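PDB 2FJK: fructose-bisphosphate aldolase from Thermus caldophilus, which is a class II aldolase of the TIM-barrel clan, with 1,3-dihydroxyacetonephosphate bound in its pocket in this structure. Local coordinates for residues 109-114 against 159-164; 145-150 against 188-193; 151-156 against 195-200. One frame throughout, in Å; residues are numbered along the deposited sequence.

In the fold
The three contacts lie along one flank of the TIM barrel, where helices 108-124, 155-164 and 191-200 follow strands 98-101, 128-133 and 171-172. Along the chain their segments alternate: 109-114, 145-150, 151-156, 159-164, 188-193, 195-200. Interaction 1 packs helix 108-124 on helix 155-164, and interaction 3 packs the start of helix 155-164 on helix 191-200; their centres are 14 Å apart. Interaction 2 sets the short helix 146-150 over the start of helix 191-200, its centre 9 Å from interaction 3 and 20 Å from interaction 1. Interaction 3 touches both others, so within a single subunit three successive barrel helices are joined in a row, with the short helix 146-150 set against the start of the last.

Interaction 1 (109-114 against 159-164); sequences ETNVRE and RIFMER
Two neighbouring outer helices of the TIM barrel, 108-124 and 155-164, run in roughly the same direction here, their axes 9.8 Å apart and crossing at -34°. E109, on the exposed side, starts away from the other helix, but its chain bends at chi2 and brings the carboxylate to R164. This salt bridge rests on the syn lone pair of E109 OE2, which receives R164 NH1 at 2.7 Å, almost in the guanidinium plane. E109 OE1 adds weak bonds from R164 NH1 and NH2, and the two charged planes lie 25° apart. Two residues on, and buried, N111 has CG anti to the backbone N and sets its amide at the ring edge of F161, with OD1 3.1 Å from CZ and the two planes 62° apart. N111 ND2 bonds to E132 O, tying the amide to strand 128-133, on which F161 also packs through A131 and L133. V112 divides its methyls between both partners. Its CG2 meets the edge of the F161 ring 3.5 Å from CD1, while CG1 sits over one face of the R164 guanidinium, 3.7 Å from NH2.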
loop_
_atom_site.group_PDB
_atom_site.type_symbol
_atom_site.label_atom_id
_atom_site.label_comp_id
_atom_site.label_asym_id
_atom_site.label_seq_id
_atom_site.Cartn_x
_atom_site.Cartn_y
_atom_site.Cartn_z
ATOM N N GLU A 109 33.286 12.629 -20.254
ATOM C CA GLU A 109 32.578 13.827 -19.803
ATOM C C GLU A 109 31.063 13.695 -19.867
ATOM O O GLU A 109 30.360 14.161 -18.968
ATOM C CB GLU A 109 33.020 15.057 -20.608
ATOM C CG GLU A 109 34.438 15.548 -20.302
ATOM C CD GLU A 109 34.637 15.892 -18.838
ATOM O OE1 GLU A 109 33.810 16.649 -18.287
ATOM O OE2 GLU A 109 35.622 15.409 -18.240
ATOM N N THR A 110 30.553 13.074 -20.924
ATOM C CA THR A 110 29.109 12.895 -21.053
ATOM C C THR A 110 28.598 11.882 -20.029
ATOM O O THR A 110 27.499 12.026 -19.503
ATOM C CB THR A 110 28.729 12.427 -22.469
ATOM O OG1 THR A 110 29.210 13.384 -23.423
ATOM C CG2 THR A 110 27.204 12.308 -22.615
ATOM N N ASN A 111 29.406 10.861 -19.747
ATOM C CA ASN A 111 29.039 9.830 -18.784
ATOM C C ASN A 111 28.917 10.524 -17.438
ATOM O O ASN A 111 27.880 10.443 -16.778
ATOM C CB ASN A 111 30.126 8.754 -18.710
ATOM C CG ASN A 111 29.679 7.516 -17.950
ATOM O OD1 ASN A 111 28.736 7.561 -17.161
ATOM N ND2 ASN A 111 30.371 6.401 -18.176
ATOM N N VAL A 112 29.992 11.214 -17.054
ATOM C CA VAL A 112 30.045 11.956 -15.800
ATOM C C VAL A 112 28.870 12.917 -15.708
ATOM O O VAL A 112 28.200 12.986 -14.677
ATOM C CB VAL A 112 31.344 12.777 -15.685
ATOM C CG1 VAL A 112 31.236 13.762 -14.528
ATOM C CG2 VAL A 112 32.530 11.849 -15.480
ATOM N N ARG A 113 28.622 13.653 -16.786
ATOM C CA ARG A 113 27.527 14.614 -16.823
ATOM C C ARG A 113 26.180 13.955 -16.547
ATOM O O ARG A 113 25.453 14.357 -15.638
ATOM C CB ARG A 113 27.473 15.291 -18.187
ATOM C CG ARG A 113 26.324 16.271 -18.361
ATOM C CD ARG A 113 26.084 16.512 -19.839
ATOM N NE ARG A 113 27.340 16.770 -20.532
ATOM C CZ ARG A 113 27.553 16.502 -21.815
ATOM N NH1 ARG A 113 26.588 15.966 -22.552
ATOM N NH2 ARG A 113 28.736 16.763 -22.355
ATOM N N GLU A 114 25.850 12.947 -17.347
ATOM C CA GLU A 114 24.588 12.230 -17.195
ATOM C C GLU A 114 24.471 11.588 -15.807
ATOM O O GLU A 114 23.483 11.779 -15.112
ATOM C CB GLU A 114 24.473 11.153 -18.276
ATOM C CG GLU A 114 24.267 11.685 -19.687
ATOM C CD GLU A 114 22.840 12.129 -19.929
ATOM O OE1 GLU A 114 21.915 11.402 -19.509
ATOM O OE2 GLU A 114 22.636 13.193 -20.549
ATOM N N ARG A 159 38.344 6.165 -10.017
ATOM C CA ARG A 159 38.342 7.061 -8.864
ATOM C C ARG A 159 37.785 8.424 -9.244
ATOM O O ARG A 159 36.930 8.978 -8.549
ATOM C CB ARG A 159 39.757 7.247 -8.316
ATOM C CG ARG A 159 39.829 8.232 -7.154
ATOM C CD ARG A 159 41.252 8.688 -6.889
ATOM N NE ARG A 159 42.148 7.575 -6.591
ATOM C CZ ARG A 159 43.419 7.718 -6.227
ATOM N NH1 ARG A 159 43.950 8.930 -6.114
ATOM N NH2 ARG A 159 44.162 6.648 -5.976
ATOM N N ILE A 160 38.287 8.958 -10.351
ATOM C CA ILE A 160 37.864 10.264 -10.838
ATOM C C ILE A 160 36.383 10.293 -11.198
ATOM O O ILE A 160 35.682 11.252 -10.880
ATOM C CB ILE A 160 38.687 10.687 -12.069
ATOM C CG1 ILE A 160 40.170 10.778 -11.694
ATOM C CG2 ILE A 160 38.194 12.033 -12.576
ATOM C CD1 ILE A 160 41.089 11.049 -12.860
ATOM N N PHE A 161 35.914 9.245 -11.872
ATOM C CA PHE A 161 34.512 9.153 -12.264
ATOM C C PHE A 161 33.660 9.182 -10.998
ATOM O O PHE A 161 32.709 9.950 -10.898
ATOM C CB PHE A 161 34.268 7.848 -13.031
ATOM C CG PHE A 161 32.852 7.668 -13.505
ATOM C CD1 PHE A 161 32.301 8.537 -14.439
ATOM C CD2 PHE A 161 32.078 6.609 -13.038
ATOM C CE1 PHE A 161 31.003 8.356 -14.905
ATOM C CE2 PHE A 161 30.773 6.413 -13.496
ATOM C CZ PHE A 161 30.235 7.289 -14.432
HETATM N N MSE A 162 34.025 8.342 -10.035
HETATM C CA MSE A 162 33.315 8.251 -8.765
HETATM C C MSE A 162 33.341 9.548 -7.951
HETATM O O MSE A 162 32.386 9.859 -7.244
HETATM C CB MSE A 162 33.889 7.100 -7.935
HETATM C CG MSE A 162 33.496 5.729 -8.459
HETATM SE SE MSE A 162 31.567 5.518 -8.495
HETATM C CE MSE A 162 31.347 4.705 -6.749
ATOM N N GLU A 163 34.428 10.307 -8.041
ATOM C CA GLU A 163 34.507 11.559 -7.303
ATOM C C GLU A 163 33.705 12.681 -7.973
ATOM O O GLU A 163 32.990 13.421 -7.296
ATOM C CB GLU A 163 35.973 11.973 -7.120
ATOM C CG GLU A 163 36.708 11.129 -6.080
ATOM C CD GLU A 163 38.203 11.423 -6.001
ATOM O OE1 GLU A 163 38.861 10.904 -5.072
ATOM O OE2 GLU A 163 38.721 12.161 -6.867
ATOM N N ARG A 164 33.803 12.798 -9.296
ATOM C CA ARG A 164 33.078 13.847 -10.016
ATOM C C ARG A 164 31.567 13.609 -9.970
ATOM O O ARG A 164 30.779 14.554 -10.032
ATOM C CB ARG A 164 33.559 13.932 -11.465
ATOM C CG ARG A 164 35.070 13.906 -11.619
ATOM C CD ARG A 164 35.511 14.654 -12.865
ATOM N NE ARG A 164 34.475 15.558 -13.357
ATOM C CZ ARG A 164 34.354 15.934 -14.625
ATOM N NH1 ARG A 164 35.207 15.485 -15.534
ATOM N NH2 ARG A 164 33.381 16.760 -14.980
#

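Interaction 2 (145-150 against 188-193); sequences VDEKDA and FIDHPR
Helix 191-200 of the TIM barrel opens with D190 as N-cap, and just before its first turn is complete R193 reaches out to the short peripheral helix 146-150. R193 N gives the capping bond to D190 OD1, whose place in the model is less certain; an inverse gamma turn is centred on D190. R193 has CG anti to the backbone N (chi1 -169°) and stays extended as far as NE, which gives a weak bond to T153 O. At chi4 (83°) the guanidinium turns across the line of the chain, and its NH2 and NH1 approach two successive carbonyls. The angles are too poor for hydrogen bonds, so any attraction is probably that of a cation for carbonyl dipoles. E147 has CG beside both backbone N and carbonyl carbon (chi1 55°), which brings OE2 near F188 CE2 and D190 OD2. E147 OE2 lies 4.2 Å from D190 OD2, a like-charged pair that might make protonation of either somewhat easier. R193 NH1, in a long salt bridge with D190 OD2, could offset part of that charge. K148 O stands 2.8 Å from R193 NH2, and E147 O lies over one guanidinium face, 3.0 Å from NH1.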
loop_
_atom_site.group_PDB
_atom_site.type_symbol
_atom_site.label_atom_id
_atom_site.label_comp_id
_atom_site.label_asym_id
_atom_site.label_seq_id
_atom_site.Cartn_x
_atom_site.Cartn_y
_atom_site.Cartn_z
ATOM N N VAL A 145 47.154 -3.390 -25.606
ATOM C CA VAL A 145 46.648 -2.052 -25.318
ATOM C C VAL A 145 45.127 -2.005 -25.472
ATOM O O VAL A 145 44.492 -1.000 -25.155
ATOM C CB VAL A 145 47.293 -0.998 -26.257
ATOM C CG1 VAL A 145 46.872 0.403 -25.844
ATOM C CG2 VAL A 145 48.808 -1.123 -26.217
ATOM N N ASP A 146 44.550 -3.104 -25.952
ATOM C CA ASP A 146 43.105 -3.190 -26.149
ATOM C C ASP A 146 42.367 -3.419 -24.833
ATOM O O ASP A 146 41.478 -2.646 -24.471
ATOM C CB ASP A 146 42.767 -4.322 -27.123
ATOM C CG ASP A 146 43.408 -4.133 -28.482
ATOM O OD1 ASP A 146 43.134 -4.953 -29.386
ATOM O OD2 ASP A 146 44.186 -3.166 -28.643
ATOM N N GLU A 147 42.726 -4.486 -24.124
ATOM C CA GLU A 147 42.089 -4.789 -22.846
ATOM C C GLU A 147 42.557 -3.788 -21.796
ATOM O O GLU A 147 42.574 -4.083 -20.599
ATOM C CB GLU A 147 42.411 -6.226 -22.398
ATOM C CG GLU A 147 43.897 -6.565 -22.307
ATOM C CD GLU A 147 44.155 -7.994 -21.836
ATOM O OE1 GLU A 147 43.633 -8.940 -22.464
ATOM O OE2 GLU A 147 44.887 -8.172 -20.839
ATOM N N LYS A 148 42.937 -2.602 -22.264
ATOM C CA LYS A 148 43.403 -1.533 -21.388
ATOM C C LYS A 148 42.446 -0.354 -21.479
ATOM O O LYS A 148 41.354 -0.383 -20.920
ATOM C CB LYS A 148 44.808 -1.081 -21.792
ATOM C CG LYS A 148 45.850 -2.184 -21.765
ATOM C CD LYS A 148 47.206 -1.665 -22.210
ATOM C CE LYS A 148 48.211 -2.797 -22.352
ATOM N NZ LYS A 148 49.505 -2.319 -22.919
ATOM N N ASP A 149 42.857 0.684 -22.195
ATOM C CA ASP A 149 42.023 1.866 -22.345
ATOM C C ASP A 149 40.867 1.618 -23.303
ATOM O O ASP A 149 39.768 2.132 -23.098
ATOM C CB ASP A 149 42.859 3.051 -22.839
ATOM C CG ASP A 149 43.894 3.495 -21.823
ATOM O OD1 ASP A 149 43.498 3.807 -20.678
ATOM O OD2 ASP A 149 45.096 3.533 -22.168
ATOM N N ALA A 150 41.117 0.831 -24.347
ATOM C CA ALA A 150 40.081 0.532 -25.330
ATOM C C ALA A 150 38.818 0.085 -24.612
ATOM O O ALA A 150 37.814 0.796 -24.595
ATOM C CB ALA A 150 40.555 -0.559 -26.284
ATOM N N PHE A 188 38.102 -15.006 -19.810
ATOM C CA PHE A 188 39.098 -14.322 -18.994
ATOM C C PHE A 188 38.562 -13.178 -18.147
ATOM O O PHE A 188 37.865 -12.295 -18.634
ATOM C CB PHE A 188 40.227 -13.779 -19.874
ATOM C CG PHE A 188 41.278 -13.027 -19.106
ATOM C CD1 PHE A 188 42.131 -13.696 -18.231
ATOM C CD2 PHE A 188 41.399 -11.648 -19.236
ATOM C CE1 PHE A 188 43.089 -13.003 -17.498
ATOM C CE2 PHE A 188 42.353 -10.944 -18.506
ATOM C CZ PHE A 188 43.200 -11.621 -17.636
ATOM N N ILE A 189 38.912 -13.195 -16.871
ATOM C CA ILE A 189 38.501 -12.141 -15.962
ATOM C C ILE A 189 39.768 -11.432 -15.510
ATOM O O ILE A 189 40.668 -12.057 -14.952
ATOM C CB ILE A 189 37.775 -12.705 -14.727
ATOM C CG1 ILE A 189 36.646 -13.641 -15.166
ATOM C CG2 ILE A 189 37.253 -11.563 -13.875
ATOM C CD1 ILE A 189 35.684 -13.044 -16.160
ATOM N N ASP A 190 39.837 -10.131 -15.760
ATOM C CA ASP A 190 41.001 -9.337 -15.393
ATOM C C ASP A 190 41.022 -9.068 -13.894
ATOM O O ASP A 190 40.644 -7.988 -13.445
ATOM C CB ASP A 190 40.983 -8.008 -16.149
ATOM C CG ASP A 190 42.361 -7.409 -16.301
ATOM O OD1 ASP A 190 43.099 -7.359 -15.296
ATOM O OD2 ASP A 190 42.702 -6.981 -17.426
ATOM N N HIS A 191 41.473 -10.048 -13.121
ATOM C CA HIS A 191 41.519 -9.904 -11.670
ATOM C C HIS A 191 42.475 -8.821 -11.180
ATOM O O HIS A 191 42.155 -8.090 -10.242
ATOM C CB HIS A 191 41.859 -11.246 -11.024
ATOM C CG HIS A 191 40.746 -12.247 -11.101
ATOM N ND1 HIS A 191 39.501 -12.016 -10.552
ATOM C CD2 HIS A 191 40.692 -13.485 -11.647
ATOM C CE1 HIS A 191 38.730 -13.070 -10.754
ATOM N NE2 HIS A 191 39.428 -13.977 -11.415
ATOM N N PRO A 192 43.658 -8.699 -11.806
ATOM C CA PRO A 192 44.604 -7.668 -11.370
ATOM C C PRO A 192 43.975 -6.297 -11.548
ATOM O O PRO A 192 44.125 -5.416 -10.704
ATOM C CB PRO A 192 45.797 -7.877 -12.299
ATOM C CG PRO A 192 45.741 -9.343 -12.574
ATOM C CD PRO A 192 44.272 -9.562 -12.828
ATOM N N ARG A 193 43.275 -6.132 -12.665
ATOM C CA ARG A 193 42.602 -4.882 -12.980
ATOM C C ARG A 193 41.573 -4.571 -11.894
ATOM O O ARG A 193 41.466 -3.439 -11.426
ATOM C CB ARG A 193 41.901 -5.001 -14.331
ATOM C CG ARG A 193 41.394 -3.697 -14.871
ATOM C CD ARG A 193 40.714 -3.878 -16.211
ATOM N NE ARG A 193 40.833 -2.652 -16.987
ATOM C CZ ARG A 193 41.898 -2.328 -17.710
ATOM N NH1 ARG A 193 42.935 -3.152 -17.772
ATOM N NH2 ARG A 193 41.938 -1.163 -18.338
#

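Interaction 3 (151-156 against 195-200); sequences LLTNPE and ARIAKL
P155, in the first turn of helix 155-164, is the apolar piece pressed onto helix 191-200. Its CB lies 3.7 Å from I197 CG1 and 3.8 Å from L200 CD1, so the ring bridges two side chains one turn apart. P155 CG lies alongside R196, 4.0 Å from R196 CB, the two side chains pointing the same way. I197 places CG1 anti to the carbonyl carbon (chi1 -53°) and crosses the proline at about a right angle; its terminal CD1 goes on to T153, 3.8 Å from CB. On the exposed side E156 bends at chi2 (57°) and brings its carboxylate up to L200, crossing it obliquely, with E156 OE2 3.2 Å from L200 CD1.

Around this first shell, N154 occupies the N-cap position of helix 155-164, and A158, a turn further on, touches both T153 and I197. T153 is fixed through OG1, which is hydrogen-bonded to L133 O, at the end of strand 128-133, and to A173 N, just after strand 171-172. Its side chain lies about 13 Å from the bound 1,3-dihydroxyacetonephosphate, so the contact joins two barrel helices outside the ligand pocket. E156 OE1 and R196 NH1 stay 6.3 Å apart, and the segments meet mainly through carbon, with the E156 carboxylate and T153 O resting against methyls, so their fit rests on side-chain shape, while polar bonds hold T153 to the strand ends.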
loop_
_atom_site.group_PDB
_atom_site.type_symbol
_atom_site.label_atom_id
_atom_site.label_comp_id
_atom_site.label_asym_id
_atom_site.label_seq_id
_atom_site.Cartn_x
_atom_site.Cartn_y
_atom_site.Cartn_z
ATOM N N LEU A 151 38.883 -1.096 -24.012
ATOM C CA LEU A 151 37.759 -1.659 -23.282
ATOM C C LEU A 151 38.192 -1.864 -21.837
ATOM O O LEU A 151 39.367 -1.710 -21.513
ATOM C CB LEU A 151 37.367 -3.007 -23.888
ATOM C CG LEU A 151 36.225 -3.763 -23.207
ATOM C CD1 LEU A 151 34.913 -3.058 -23.515
ATOM C CD2 LEU A 151 36.186 -5.207 -23.691
ATOM N N LEU A 152 37.240 -2.210 -20.980
ATOM C CA LEU A 152 37.513 -2.468 -19.571
ATOM C C LEU A 152 37.871 -1.230 -18.762
ATOM O O LEU A 152 38.605 -0.354 -19.217
ATOM C CB LEU A 152 38.619 -3.515 -19.432
ATOM C CG LEU A 152 38.421 -4.800 -20.246
ATOM C CD1 LEU A 152 39.533 -5.779 -19.904
ATOM C CD2 LEU A 152 37.061 -5.417 -19.951
ATOM N N THR A 153 37.345 -1.187 -17.543
ATOM C CA THR A 153 37.552 -0.082 -16.619
ATOM C C THR A 153 39.010 0.206 -16.292
ATOM O O THR A 153 39.791 -0.704 -16.015
ATOM C CB THR A 153 36.830 -0.345 -15.285
ATOM O OG1 THR A 153 35.463 -0.685 -15.544
ATOM C CG2 THR A 153 36.884 0.893 -14.397
ATOM N N ASN A 154 39.361 1.486 -16.319
ATOM C CA ASN A 154 40.706 1.938 -15.992
ATOM C C ASN A 154 40.608 2.500 -14.570
ATOM O O ASN A 154 39.873 3.461 -14.327
ATOM C CB ASN A 154 41.138 3.035 -16.967
ATOM C CG ASN A 154 42.445 3.700 -16.562
ATOM O OD1 ASN A 154 43.516 3.091 -16.612
ATOM N ND2 ASN A 154 42.360 4.959 -16.156
ATOM N N PRO A 155 41.338 1.906 -13.614
ATOM C CA PRO A 155 41.314 2.358 -12.219
ATOM C C PRO A 155 41.352 3.870 -11.985
ATOM O O PRO A 155 40.429 4.423 -11.384
ATOM C CB PRO A 155 42.499 1.616 -11.586
ATOM C CG PRO A 155 43.356 1.214 -12.755
ATOM C CD PRO A 155 42.347 0.849 -13.796
ATOM N N GLU A 156 42.402 4.541 -12.450
ATOM C CA GLU A 156 42.503 5.986 -12.263
ATOM C C GLU A 156 41.217 6.671 -12.688
ATOM O O GLU A 156 40.704 7.540 -11.986
ATOM C CB GLU A 156 43.665 6.562 -13.072
ATOM C CG GLU A 156 44.984 6.595 -12.335
ATOM C CD GLU A 156 45.404 5.235 -11.838
ATOM O OE1 GLU A 156 45.163 4.241 -12.563
ATOM O OE2 GLU A 156 45.985 5.161 -10.732
ATOM N N ALA A 195 41.630 -5.619 -8.880
ATOM C CA ALA A 195 42.406 -5.305 -7.687
ATOM C C ALA A 195 42.857 -3.846 -7.655
ATOM O O ALA A 195 42.767 -3.196 -6.617
ATOM C CB ALA A 195 43.619 -6.244 -7.588
ATOM N N ARG A 196 43.336 -3.332 -8.786
ATOM C CA ARG A 196 43.792 -1.939 -8.859
ATOM C C ARG A 196 42.645 -0.959 -8.647
ATOM O O ARG A 196 42.772 0.024 -7.919
ATOM C CB ARG A 196 44.422 -1.636 -10.222
ATOM C CG ARG A 196 45.728 -2.347 -10.518
ATOM C CD ARG A 196 46.284 -1.847 -11.848
ATOM N NE ARG A 196 47.534 -2.494 -12.231
ATOM C CZ ARG A 196 48.200 -2.220 -13.350
ATOM N NH1 ARG A 196 47.733 -1.311 -14.197
ATOM N NH2 ARG A 196 49.337 -2.848 -13.619
ATOM N N ILE A 197 41.529 -1.228 -9.312
ATOM C CA ILE A 197 40.351 -0.374 -9.219
ATOM C C ILE A 197 39.829 -0.324 -7.783
ATOM O O ILE A 197 39.406 0.730 -7.304
ATOM C CB ILE A 197 39.251 -0.884 -10.180
ATOM C CG1 ILE A 197 39.842 -1.020 -11.586
ATOM C CG2 ILE A 197 38.081 0.085 -10.219
ATOM C CD1 ILE A 197 38.999 -1.813 -12.553
ATOM N N ALA A 198 39.877 -1.462 -7.097
ATOM C CA ALA A 198 39.407 -1.540 -5.716
ATOM C C ALA A 198 40.297 -0.712 -4.803
ATOM O O ALA A 198 39.814 -0.043 -3.888
ATOM C CB ALA A 198 39.378 -2.999 -5.249
ATOM N N LYS A 199 41.601 -0.755 -5.065
ATOM C CA LYS A 199 42.567 -0.006 -4.271
ATOM C C LYS A 199 42.361 1.495 -4.394
ATOM O O LYS A 199 42.759 2.260 -3.517
ATOM C CB LYS A 199 43.994 -0.374 -4.678
ATOM C CG LYS A 199 44.332 -1.845 -4.496
ATOM C CD LYS A 199 45.818 -2.096 -4.682
ATOM C CE LYS A 199 46.156 -3.566 -4.501
ATOM N NZ LYS A 199 47.609 -3.828 -4.680
ATOM N N LEU A 200 41.735 1.920 -5.484
ATOM C CA LEU A 200 41.504 3.341 -5.701
ATOM C C LEU A 200 40.056 3.742 -5.453
ATOM O O LEU A 200 39.762 4.908 -5.189
ATOM C CB LEU A 200 41.914 3.722 -7.129
ATOM C CG LEU A 200 43.332 3.315 -7.556
ATOM C CD1 LEU A 200 43.700 4.031 -8.852
ATOM C CD2 LEU A 200 44.330 3.674 -6.459
#